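Local atomic coordinates of putative cytochrome P450 hydroxylase (Chondromyces apiculatus DSM 436, PDB entry 6GMF), a protein that binds heme b and, as a cytochrome P450, probably acts as a monooxygenase on terpenes. Residues R48-A53 with Q281-Q286; L305-S310 with P378-R383. All coordinates share one frame; numbering follows the deposited sequence.

Contact 1. Residues R48-A53 with Q281-Q286; sequences RVLHDA and QCIFRQ. With HEM (protoporphyrin IX containing Fe), chain B.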
ATOM      1  N   ARG A  48       8.222  -3.062 -18.403  1.00 19.45           N
ATOM      2  CA  ARG A  48       7.721  -3.731 -19.568  1.00 19.80           C
ATOM      3  C   ARG A  48       6.610  -4.695 -19.153  1.00 18.51           C
ATOM      4  O   ARG A  48       5.581  -4.763 -19.791  1.00 20.18           O
ATOM      5  CB  ARG A  48       8.786  -4.556 -20.279  1.00 20.06           C
ATOM      6  CG  ARG A  48       8.209  -5.348 -21.444  1.00 22.01           C
ATOM      7  CD  ARG A  48       9.265  -5.897 -22.358  1.00 21.28           C
ATOM      8  NE  ARG A  48       8.757  -6.981 -23.179  1.00 24.89           N
ATOM      9  CZ  ARG A  48       9.037  -7.125 -24.471  1.00 23.65           C
ATOM     10  NH1 ARG A  48       9.879  -6.299 -25.062  1.00 23.39           N
ATOM     11  NH2 ARG A  48       8.462  -8.093 -25.150  1.00 23.54           N
ATOM     12  N   VAL A  49       6.825  -5.402 -18.039  1.00 17.50           N
ATOM     13  CA  VAL A  49       5.780  -6.302 -17.555  1.00 16.86           C
ATOM     14  C   VAL A  49       4.495  -5.520 -17.223  1.00 17.01           C
ATOM     15  O   VAL A  49       3.442  -5.905 -17.672  1.00 18.83           O
ATOM     16  CB  VAL A  49       6.281  -7.152 -16.374  1.00 17.01           C
ATOM     17  CG1 VAL A  49       5.142  -7.885 -15.678  1.00 18.29           C
ATOM     18  CG2 VAL A  49       7.379  -8.102 -16.850  1.00 17.10           C
ATOM     19  N   LEU A  50       4.585  -4.431 -16.476  1.00 16.32           N
ATOM     20  CA  LEU A  50       3.391  -3.721 -16.028  1.00 16.86           C
ATOM     21  C   LEU A  50       2.640  -3.100 -17.210  1.00 16.40           C
ATOM     22  O   LEU A  50       1.422  -2.999 -17.199  1.00 17.63           O
ATOM     23  CB  LEU A  50       3.780  -2.649 -15.016  1.00 18.71           C
ATOM     24  CG  LEU A  50       4.425  -3.183 -13.736  1.00 21.21           C
ATOM     25  CD1 LEU A  50       4.583  -2.045 -12.759  1.00 22.66           C
ATOM     26  CD2 LEU A  50       3.648  -4.346 -13.143  1.00 22.85           C
ATOM     27  N   HIS A  51       3.388  -2.723 -18.235  1.00 16.59           N
ATOM     28  CA  HIS A  51       2.745  -2.149 -19.437  1.00 18.03           C
ATOM     29  C   HIS A  51       2.134  -3.233 -20.333  1.00 19.41           C
ATOM     30  O   HIS A  51       1.453  -2.919 -21.289  1.00 21.39           O
ATOM     31  CB  HIS A  51       3.767  -1.351 -20.243  1.00 19.21           C
ATOM     32  CG  HIS A  51       4.163  -0.025 -19.686  1.00 17.69           C
ATOM     33  ND1 HIS A  51       3.265   0.959 -19.434  1.00 18.35           N
ATOM     34  CD2 HIS A  51       5.377   0.504 -19.497  1.00 17.93           C
ATOM     35  CE1 HIS A  51       3.939   2.060 -19.081  1.00 15.98           C
ATOM     36  NE2 HIS A  51       5.224   1.815 -19.112  1.00 18.12           N
ATOM     37  N   ASP A  52       2.508  -4.484 -20.143  1.00 17.59           N
ATOM     38  CA  ASP A  52       2.034  -5.578 -20.993  1.00 19.44           C
ATOM     39  C   ASP A  52       0.863  -6.299 -20.322  1.00 21.27           C
ATOM     40  O   ASP A  52       1.031  -7.432 -19.890  1.00 21.27           O
ATOM     41  CB  ASP A  52       3.201  -6.504 -21.303  1.00 20.24           C
ATOM     42  CG  ASP A  52       2.895  -7.599 -22.317  1.00 20.80           C
ATOM     43  OD1 ASP A  52       1.770  -7.609 -22.835  1.00 20.65           O
ATOM     44  OD2 ASP A  52       3.814  -8.395 -22.592  1.00 23.05           O
ATOM     45  N   ALA A  53      -0.308  -5.657 -20.263  1.00 21.07           N
ATOM     46  CA  ALA A  53      -1.455  -6.242 -19.603  1.00 22.52           C
ATOM     47  C   ALA A  53      -1.975  -7.440 -20.399  1.00 25.51           C
ATOM     48  O   ALA A  53      -2.449  -8.395 -19.832  1.00 25.97           O
ATOM     49  CB  ALA A  53      -2.513  -5.196 -19.381  1.00 24.99           C
ATOM     50  N   GLN A 281       6.332  -4.417  -2.071  1.00 15.29           N
ATOM     51  CA  GLN A 281       7.638  -4.771  -2.609  1.00 14.56           C
ATOM     52  C   GLN A 281       7.514  -5.413  -3.991  1.00 15.04           C
ATOM     53  O   GLN A 281       8.411  -5.344  -4.809  1.00 15.29           O
ATOM     54  CB  GLN A 281       8.353  -5.712  -1.647  1.00 17.47           C
ATOM     55  CG  GLN A 281       8.720  -5.027  -0.328  1.00 16.29           C
ATOM     56  CD  GLN A 281      10.107  -4.458  -0.311  1.00 17.44           C
ATOM     57  OE1 GLN A 281      10.329  -3.237  -0.181  1.00 19.88           O
ATOM     58  NE2 GLN A 281      11.049  -5.338  -0.542  1.00 14.82           N
ATOM     59  N   CYS A 282       6.396  -6.104  -4.189  1.00 16.32           N
ATOM     60  CA  CYS A 282       6.079  -6.687  -5.426  1.00 16.85           C
ATOM     61  C   CYS A 282       4.572  -6.776  -5.584  1.00 15.61           C
ATOM     62  O   CYS A 282       3.849  -6.558  -4.613  1.00 17.30           O
ATOM     63  CB  CYS A 282       6.710  -8.055  -5.590  1.00 18.81           C
ATOM     64  SG  CYS A 282       6.075  -9.297  -4.445  1.00 25.02           S
ATOM     65  N   ILE A 283       4.174  -7.093  -6.823  1.00 15.83           N
ATOM     66  CA  ILE A 283       2.800  -7.308  -7.108  1.00 16.58           C
ATOM     67  C   ILE A 283       2.676  -8.612  -7.884  1.00 18.41           C
ATOM     68  O   ILE A 283       3.669  -9.295  -8.013  1.00 18.70           O
ATOM     69  CB  ILE A 283       2.186  -6.072  -7.760  1.00 16.65           C
ATOM     70  CG1 ILE A 283       2.892  -5.657  -9.047  1.00 16.90           C
ATOM     71  CG2 ILE A 283       2.109  -4.943  -6.722  1.00 16.54           C
ATOM     72  CD1 ILE A 283       2.324  -4.374  -9.665  1.00 18.24           C
ATOM     73  N   PHE A 284       1.468  -8.936  -8.347  1.00 16.19           N
ATOM     74  CA  PHE A 284       1.219 -10.255  -8.929  1.00 17.26           C
ATOM     75  C   PHE A 284       0.706 -10.154 -10.362  1.00 15.36           C
ATOM     76  O   PHE A 284      -0.162  -9.309 -10.675  1.00 16.80           O
ATOM     77  CB  PHE A 284       0.169 -10.997  -8.102  1.00 17.60           C
ATOM     78  CG  PHE A 284       0.671 -11.473  -6.764  1.00 20.67           C
ATOM     79  CD1 PHE A 284       0.872 -10.585  -5.720  1.00 21.90           C
ATOM     80  CD2 PHE A 284       1.012 -12.802  -6.577  1.00 21.87           C
ATOM     81  CE1 PHE A 284       1.328 -11.044  -4.493  1.00 23.46           C
ATOM     82  CE2 PHE A 284       1.447 -13.256  -5.340  1.00 24.80           C
ATOM     83  CZ  PHE A 284       1.606 -12.367  -4.314  1.00 24.43           C
ATOM     84  N   ARG A 285       1.221 -11.068 -11.218  1.00 15.52           N
ATOM     85  CA  ARG A 285       0.729 -11.217 -12.591  1.00 16.46           C
ATOM     86  C   ARG A 285       0.701 -12.717 -12.942  1.00 16.51           C
ATOM     87  O   ARG A 285       1.317 -13.490 -12.254  1.00 17.79           O
ATOM     88  CB  ARG A 285       1.607 -10.469 -13.600  1.00 16.61           C
ATOM     89  CG  ARG A 285       1.671  -8.955 -13.406  1.00 15.72           C
ATOM     90  CD  ARG A 285       0.366  -8.304 -13.795  1.00 14.79           C
ATOM     91  NE  ARG A 285       0.478  -6.843 -13.806  1.00 15.93           N
ATOM     92  CZ  ARG A 285       0.151  -6.063 -12.789  1.00 15.57           C
ATOM     93  NH1 ARG A 285      -0.084  -6.566 -11.579  1.00 15.82           N
ATOM     94  NH2 ARG A 285       0.030  -4.752 -13.014  1.00 15.79           N
ATOM     95  N   GLN A 286       0.014 -13.067 -14.019  1.00 18.61           N
ATOM     96  CA  GLN A 286       0.073 -14.431 -14.578  1.00 18.42           C
ATOM     97  C   GLN A 286       0.221 -14.332 -16.089  1.00 18.31           C
ATOM     98  O   GLN A 286      -0.489 -13.522 -16.747  1.00 18.78           O
ATOM     99  CB  GLN A 286      -1.181 -15.219 -14.223  1.00 22.20           C
ATOM    100  CG  GLN A 286      -1.101 -16.662 -14.705  1.00 23.31           C
ATOM    101  CD  GLN A 286      -2.326 -17.482 -14.361  1.00 29.01           C
ATOM    102  OE1 GLN A 286      -3.458 -17.033 -14.486  1.00 31.69           O
ATOM    103  NE2 GLN A 286      -2.090 -18.739 -14.022  1.00 35.19           N
TER
HETATM  104  CHA HEM B 501      -3.303  -0.447  -6.808  1.00 15.48           C
HETATM  105  CHB HEM B 501       0.518   0.476  -4.202  1.00 13.76           C
HETATM  106  CHC HEM B 501      -2.282   2.940  -1.117  1.00 14.52           C
HETATM  107  CHD HEM B 501      -6.161   1.678  -3.527  1.00 13.83           C
HETATM  108  C1A HEM B 501      -1.999  -0.370  -6.378  1.00 14.07           C
HETATM  109  C2A HEM B 501      -0.922  -0.874  -7.159  1.00 14.37           C
HETATM  110  C3A HEM B 501       0.174  -0.632  -6.394  1.00 13.48           C
HETATM  111  C4A HEM B 501      -0.262   0.031  -5.219  1.00 13.73           C
HETATM  112  CMA HEM B 501       1.610  -1.017  -6.650  1.00 13.69           C
HETATM  113  CAA HEM B 501      -0.942  -1.547  -8.503  1.00 15.92           C
HETATM  114  CBA HEM B 501      -1.316  -3.053  -8.437  1.00 14.10           C
HETATM  115  CGA HEM B 501      -1.197  -3.757  -9.772  1.00 16.38           C
HETATM  116  O1A HEM B 501      -0.709  -3.160 -10.765  1.00 16.63           O
HETATM  117  O2A HEM B 501      -1.510  -4.993  -9.744  1.00 16.83           O
HETATM  118  C1B HEM B 501       0.107   1.231  -3.092  1.00 14.18           C
HETATM  119  C2B HEM B 501       0.977   1.790  -2.090  1.00 13.53           C
HETATM  120  C3B HEM B 501       0.215   2.478  -1.201  1.00 14.26           C
HETATM  121  C4B HEM B 501      -1.162   2.360  -1.689  1.00 13.77           C
HETATM  122  CMB HEM B 501       2.436   1.567  -2.109  1.00 14.09           C
HETATM  123  CAB HEM B 501       0.592   3.308   0.008  1.00 15.10           C
HETATM  124  CBB HEM B 501       1.794   3.773   0.112  1.00 18.55           C
HETATM  125  C1C HEM B 501      -3.578   2.888  -1.492  1.00 13.37           C
HETATM  126  C2C HEM B 501      -4.660   3.508  -0.780  1.00 14.40           C
HETATM  127  C3C HEM B 501      -5.769   3.118  -1.514  1.00 14.83           C
HETATM  128  C4C HEM B 501      -5.365   2.271  -2.570  1.00 14.45           C
HETATM  129  CMC HEM B 501      -4.546   4.498   0.343  1.00 15.99           C
HETATM  130  CAC HEM B 501      -7.178   3.461  -1.327  1.00 15.77           C
HETATM  131  CBC HEM B 501      -7.680   4.032  -0.258  1.00 21.61           C
HETATM  132  C1D HEM B 501      -5.678   0.970  -4.597  1.00 15.43           C
HETATM  133  C2D HEM B 501      -6.581   0.345  -5.608  1.00 15.60           C
HETATM  134  C3D HEM B 501      -5.783  -0.231  -6.531  1.00 15.79           C
HETATM  135  C4D HEM B 501      -4.408   0.028  -6.091  1.00 14.91           C
HETATM  136  CMD HEM B 501      -8.095   0.451  -5.514  1.00 15.91           C
HETATM  137  CAD HEM B 501      -6.230  -0.991  -7.748  1.00 15.97           C
HETATM  138  CBD HEM B 501      -6.294  -0.181  -9.053  1.00 16.79           C
HETATM  139  CGD HEM B 501      -6.642  -1.027 -10.260  1.00 18.57           C
HETATM  140  O1D HEM B 501      -7.073  -0.419 -11.255  1.00 19.76           O
HETATM  141  O2D HEM B 501      -6.464  -2.273 -10.240  1.00 17.09           O
HETATM  142  NA  HEM B 501      -1.582   0.197  -5.185  1.00 15.49           N
HETATM  143  NB  HEM B 501      -1.126   1.620  -2.795  1.00 13.73           N
HETATM  144  NC  HEM B 501      -4.010   2.105  -2.545  1.00 15.30           N
HETATM  145  ND  HEM B 501      -4.371   0.675  -4.915  1.00 14.46           N
HETATM  146 FE   HEM B 501      -2.774   1.225  -3.948  1.00 15.67          FE
HETATM  147  O   HOH W   1       0.949  -6.399 -16.581  1.00 18.21           O
HETATM  148  O   HOH W   2      -0.825  -4.221 -15.957  1.00 19.77           O
HETATM  149  O   HOH W   3      -2.905  -0.735  -2.865  1.00 21.01           O
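The last turn of helix 43-51 comes up beside the start of strand 285-287, Val49 and Arg285 lying 8.6 Å apart at their CA atoms, and no direct backbone bond joins the two segments. Leucine suits position 50 because its branched end spans that gap: CD2 meets Ile283 CD1 tip to tip at 3.7 Å and also lies over one face of the Arg285 guanidinium, toward its rim, 3.6 Å from NH2. Val49 adds a looser touch on the aliphatic part of the arginine. With a flat face on leucine, the guanidinium spends its N-H groups around its edge. Arg285 NH2 points almost straight at HEM O1A (2.9 Å, 174°), and NH1 reaches HEM O2A at 2.8 Å, so one heme propionate is held by both carboxylate oxygens. NH1 also donates to Phe284 O at 2.9 Å, from above the carbonyl plane. The chain bends at chi2 (-72°), turning the group back to this carbonyl and the propionate. Two waters complete the grip: one links Arg285 NE to Val49 O, the other links Arg285 NH2 to Leu50 O, so carbonyls at the helix end help fix the rotation of the group. A methionine in place of this arginine would probably leave the propionate without two N-H bonds and both bridging waters without their donor. Ile283 is equally apt, its CD1 resting 3.4 Å from HEM O1A beside the bonded propionate. Arg285 is a heme b binding residue on the propionate side of the P450 heme pocket, where Asn58 and Trp61 also hydrogen-bond the heme. Pro306 of strand 303-306, the neighbour of strand 285-287 in the sheet, packs against Val49, Leu50 and Arg285, while Leu308 of helix 308-312 touches Leu50 and Ile283.

Contact 2. Residues L305-S310 with P378-R383; sequences LPLLAS and PSFFIR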
ATOM      1  N   LEU A 305       6.080 -12.138 -10.368  1.00 17.42           N
ATOM      2  CA  LEU A 305       6.161 -11.055  -9.391  1.00 17.13           C
ATOM      3  C   LEU A 305       7.072  -9.966  -9.931  1.00 17.23           C
ATOM      4  O   LEU A 305       8.297 -10.068  -9.845  1.00 19.76           O
ATOM      5  CB  LEU A 305       6.728 -11.576  -8.065  1.00 16.79           C
ATOM      6  CG  LEU A 305       6.037 -12.783  -7.425  1.00 18.94           C
ATOM      7  CD1 LEU A 305       6.723 -13.063  -6.107  1.00 20.17           C
ATOM      8  CD2 LEU A 305       4.591 -12.510  -7.203  1.00 18.09           C
ATOM      9  N   PRO A 306       6.494  -8.882 -10.478  1.00 18.11           N
ATOM     10  CA  PRO A 306       7.272  -7.696 -10.784  1.00 18.32           C
ATOM     11  C   PRO A 306       7.726  -7.070  -9.456  1.00 16.32           C
ATOM     12  O   PRO A 306       6.879  -6.739  -8.600  1.00 16.91           O
ATOM     13  CB  PRO A 306       6.309  -6.792 -11.550  1.00 18.75           C
ATOM     14  CG  PRO A 306       5.136  -7.656 -11.896  1.00 19.94           C
ATOM     15  CD  PRO A 306       5.075  -8.739 -10.841  1.00 18.61           C
ATOM     16  N   LEU A 307       9.041  -7.004  -9.250  1.00 16.23           N
ATOM     17  CA  LEU A 307       9.601  -6.613  -7.963  1.00 16.18           C
ATOM     18  C   LEU A 307       9.752  -5.095  -7.988  1.00 15.96           C
ATOM     19  O   LEU A 307      10.791  -4.603  -8.424  1.00 16.35           O
ATOM     20  CB  LEU A 307      10.959  -7.272  -7.761  1.00 17.02           C
ATOM     21  CG  LEU A 307      10.947  -8.812  -7.756  1.00 16.63           C
ATOM     22  CD1 LEU A 307      12.364  -9.349  -7.613  1.00 18.33           C
ATOM     23  CD2 LEU A 307      10.089  -9.356  -6.650  1.00 19.95           C
ATOM     24  N   LEU A 308       8.669  -4.404  -7.641  1.00 14.51           N
ATOM     25  CA  LEU A 308       8.680  -2.927  -7.604  1.00 14.91           C
ATOM     26  C   LEU A 308       9.882  -2.418  -6.785  1.00 15.50           C
ATOM     27  O   LEU A 308      10.515  -1.402  -7.182  1.00 15.97           O
ATOM     28  CB  LEU A 308       7.378  -2.427  -6.982  1.00 14.16           C
ATOM     29  CG  LEU A 308       6.101  -2.899  -7.663  1.00 14.11           C
ATOM     30  CD1 LEU A 308       4.936  -2.255  -6.975  1.00 15.53           C
ATOM     31  CD2 LEU A 308       6.103  -2.608  -9.136  1.00 15.92           C
ATOM     32  N   ALA A 309      10.178  -3.082  -5.669  1.00 14.95           N
ATOM     33  CA  ALA A 309      11.196  -2.571  -4.748  1.00 16.31           C
ATOM     34  C   ALA A 309      12.557  -2.721  -5.435  1.00 18.37           C
ATOM     35  O   ALA A 309      13.436  -1.903  -5.237  1.00 19.42           O
ATOM     36  CB  ALA A 309      11.158  -3.351  -3.472  1.00 16.50           C
ATOM     37  N   SER A 310      12.754  -3.840  -6.143  1.00 16.19           N
ATOM     38  CA  SER A 310      13.999  -4.062  -6.907  1.00 16.92           C
ATOM     39  C   SER A 310      14.206  -2.999  -7.989  1.00 17.41           C
ATOM     40  O   SER A 310      15.306  -2.465  -8.173  1.00 19.37           O
ATOM     41  CB  SER A 310      14.037  -5.414  -7.507  1.00 17.25           C
ATOM     42  OG  SER A 310      15.301  -5.624  -8.153  1.00 17.83           O
ATOM     43  N   PRO A 378       6.947 -10.254   8.991  1.00 29.47           N
ATOM     44  CA  PRO A 378       7.443 -11.379   8.216  1.00 30.06           C
ATOM     45  C   PRO A 378       6.657 -11.508   6.898  1.00 31.73           C
ATOM     46  O   PRO A 378       5.890 -12.466   6.694  1.00 33.67           O
ATOM     47  CB  PRO A 378       7.225 -12.545   9.209  1.00 29.76           C
ATOM     48  CG  PRO A 378       5.979 -12.164   9.954  1.00 31.83           C
ATOM     49  CD  PRO A 378       6.074 -10.659  10.108  1.00 32.38           C
ATOM     50  N   SER A 379       6.813 -10.497   6.031  1.00 26.83           N
ATOM     51  CA  SER A 379       6.214 -10.463   4.715  1.00 25.72           C
ATOM     52  C   SER A 379       7.260  -9.972   3.710  1.00 24.14           C
ATOM     53  O   SER A 379       7.944  -8.944   3.906  1.00 27.27           O
ATOM     54  CB  SER A 379       4.942  -9.630   4.687  1.00 24.75           C
ATOM     55  OG  SER A 379       4.374  -9.577   3.371  1.00 25.98           O
ATOM     56  N   PHE A 380       7.421 -10.761   2.653  1.00 22.33           N
ATOM     57  CA  PHE A 380       8.191 -10.394   1.478  1.00 20.87           C
ATOM     58  C   PHE A 380       7.445  -9.355   0.642  1.00 20.14           C
ATOM     59  O   PHE A 380       8.077  -8.558  -0.068  1.00 21.27           O
ATOM     60  CB  PHE A 380       8.367 -11.630   0.592  1.00 21.84           C
ATOM     61  CG  PHE A 380       9.173 -11.413  -0.655  1.00 20.73           C
ATOM     62  CD1 PHE A 380      10.539 -11.188  -0.583  1.00 20.99           C
ATOM     63  CD2 PHE A 380       8.590 -11.503  -1.909  1.00 20.27           C
ATOM     64  CE1 PHE A 380      11.308 -11.035  -1.723  1.00 19.58           C
ATOM     65  CE2 PHE A 380       9.363 -11.369  -3.052  1.00 22.88           C
ATOM     66  CZ  PHE A 380      10.720 -11.109  -2.969  1.00 20.85           C
ATOM     67  N   PHE A 381       6.121  -9.402   0.740  1.00 19.23           N
ATOM     68  CA  PHE A 381       5.233  -8.678  -0.178  1.00 19.34           C
ATOM     69  C   PHE A 381       5.005  -7.251   0.292  1.00 18.76           C
ATOM     70  O   PHE A 381       5.022  -6.361  -0.566  1.00 18.31           O
ATOM     71  CB  PHE A 381       3.929  -9.449  -0.332  1.00 21.45           C
ATOM     72  CG  PHE A 381       4.214 -10.826  -0.878  1.00 24.14           C
ATOM     73  CD1 PHE A 381       4.403 -11.025  -2.234  1.00 27.57           C
ATOM     74  CD2 PHE A 381       4.405 -11.899  -0.023  1.00 28.43           C
ATOM     75  CE1 PHE A 381       4.701 -12.283  -2.735  1.00 30.06           C
ATOM     76  CE2 PHE A 381       4.687 -13.160  -0.528  1.00 27.77           C
ATOM     77  CZ  PHE A 381       4.865 -13.345  -1.878  1.00 29.45           C
ATOM     78  N   ILE A 382       4.747  -7.051   1.591  1.00 18.14           N
ATOM     79  CA  ILE A 382       4.562  -5.726   2.175  1.00 19.40           C
ATOM     80  C   ILE A 382       5.698  -5.507   3.158  1.00 21.59           C
ATOM     81  O   ILE A 382       5.848  -6.298   4.114  1.00 24.80           O
ATOM     82  CB  ILE A 382       3.204  -5.614   2.880  1.00 20.38           C
ATOM     83  CG1 ILE A 382       2.049  -5.843   1.918  1.00 22.33           C
ATOM     84  CG2 ILE A 382       3.073  -4.241   3.533  1.00 22.87           C
ATOM     85  CD1 ILE A 382       1.892  -4.724   0.934  1.00 23.91           C
ATOM     86  N   ARG A 383       6.439  -4.418   2.974  1.00 18.13           N
ATOM     87  CA  ARG A 383       7.608  -4.058   3.818  1.00 21.46           C
ATOM     88  C   ARG A 383       7.137  -3.063   4.896  1.00 19.86           C
ATOM     89  O   ARG A 383       6.767  -1.926   4.562  1.00 19.67           O
ATOM     90  CB  ARG A 383       8.684  -3.444   2.920  1.00 20.27           C
ATOM     91  CG  ARG A 383       9.914  -2.976   3.670  1.00 23.79           C
ATOM     92  CD  ARG A 383      10.897  -4.099   3.820  1.00 23.27           C
ATOM     93  NE  ARG A 383      12.257  -3.591   4.079  1.00 23.12           N
ATOM     94  CZ  ARG A 383      13.212  -4.170   4.799  1.00 27.07           C
ATOM     95  NH1 ARG A 383      13.049  -5.376   5.282  1.00 29.05           N
ATOM     96  NH2 ARG A 383      14.341  -3.520   5.023  1.00 28.50           N
TER
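Two leucines meet two phenylalanines here, with apolar contact alone between the segments. Leu305 CD1 sits at the edge of the Phe380 ring, near its plane, and comes within 4.0 Å of Phe381 CE1. Leu307 CD2 approaches Phe380 CZ at 4.1 Å, the two side chains crossing at about a right angle. Leucine methyls suit these places because they can follow the outline of a ring without demanding a polar partner. The rings diverge from consecutive residues: Phe380 swings CG opposite its backbone N (chi1 -179°), whereas Phe381 sets CG beside its own (chi1 -60°), and Phe380 CD2 ends over the rim of one Phe381 face. Behind them, Ser379 OG accepts from Phe381 N at 3.2 Å and from Ile382 N at 3.1 Å, the latter bond nearly straight at 175°. A short hydroxyl side chain is well placed to hold the turn that presents both rings. On the other side, Leu307 centres an inverse gamma turn and is the N-cap of helix 308-312, while Leu23 of helix 16-26 packs on its side chain. The arrangement thus combines an ST turn and ST motif with a strand-to-helix junction, joined by a small hydrophobic cluster in the P450 fold.

The centres of the two contacts lie 12 Å apart, and they come in series along the chain: contact 1 closes at Gln286 before contact 2 opens at Leu305. They share one mixed sheet, in which strands 285-287 and 303-306 are antiparallel neighbours. Gln281 ties them directly, its backbone N probably hydrogen-bonding to Phe381 O (2.8 Å) and its backbone O to Ala309 N (3.0 Å), while Cys282 and Phe284 pack against Phe381. The segment 281-286 therefore runs between the heme propionate at contact 1 and the loop of residues 378-383 at contact 2, connecting the heme pocket with helix 43-51, helix 308-312 and the C-terminal part of the chain.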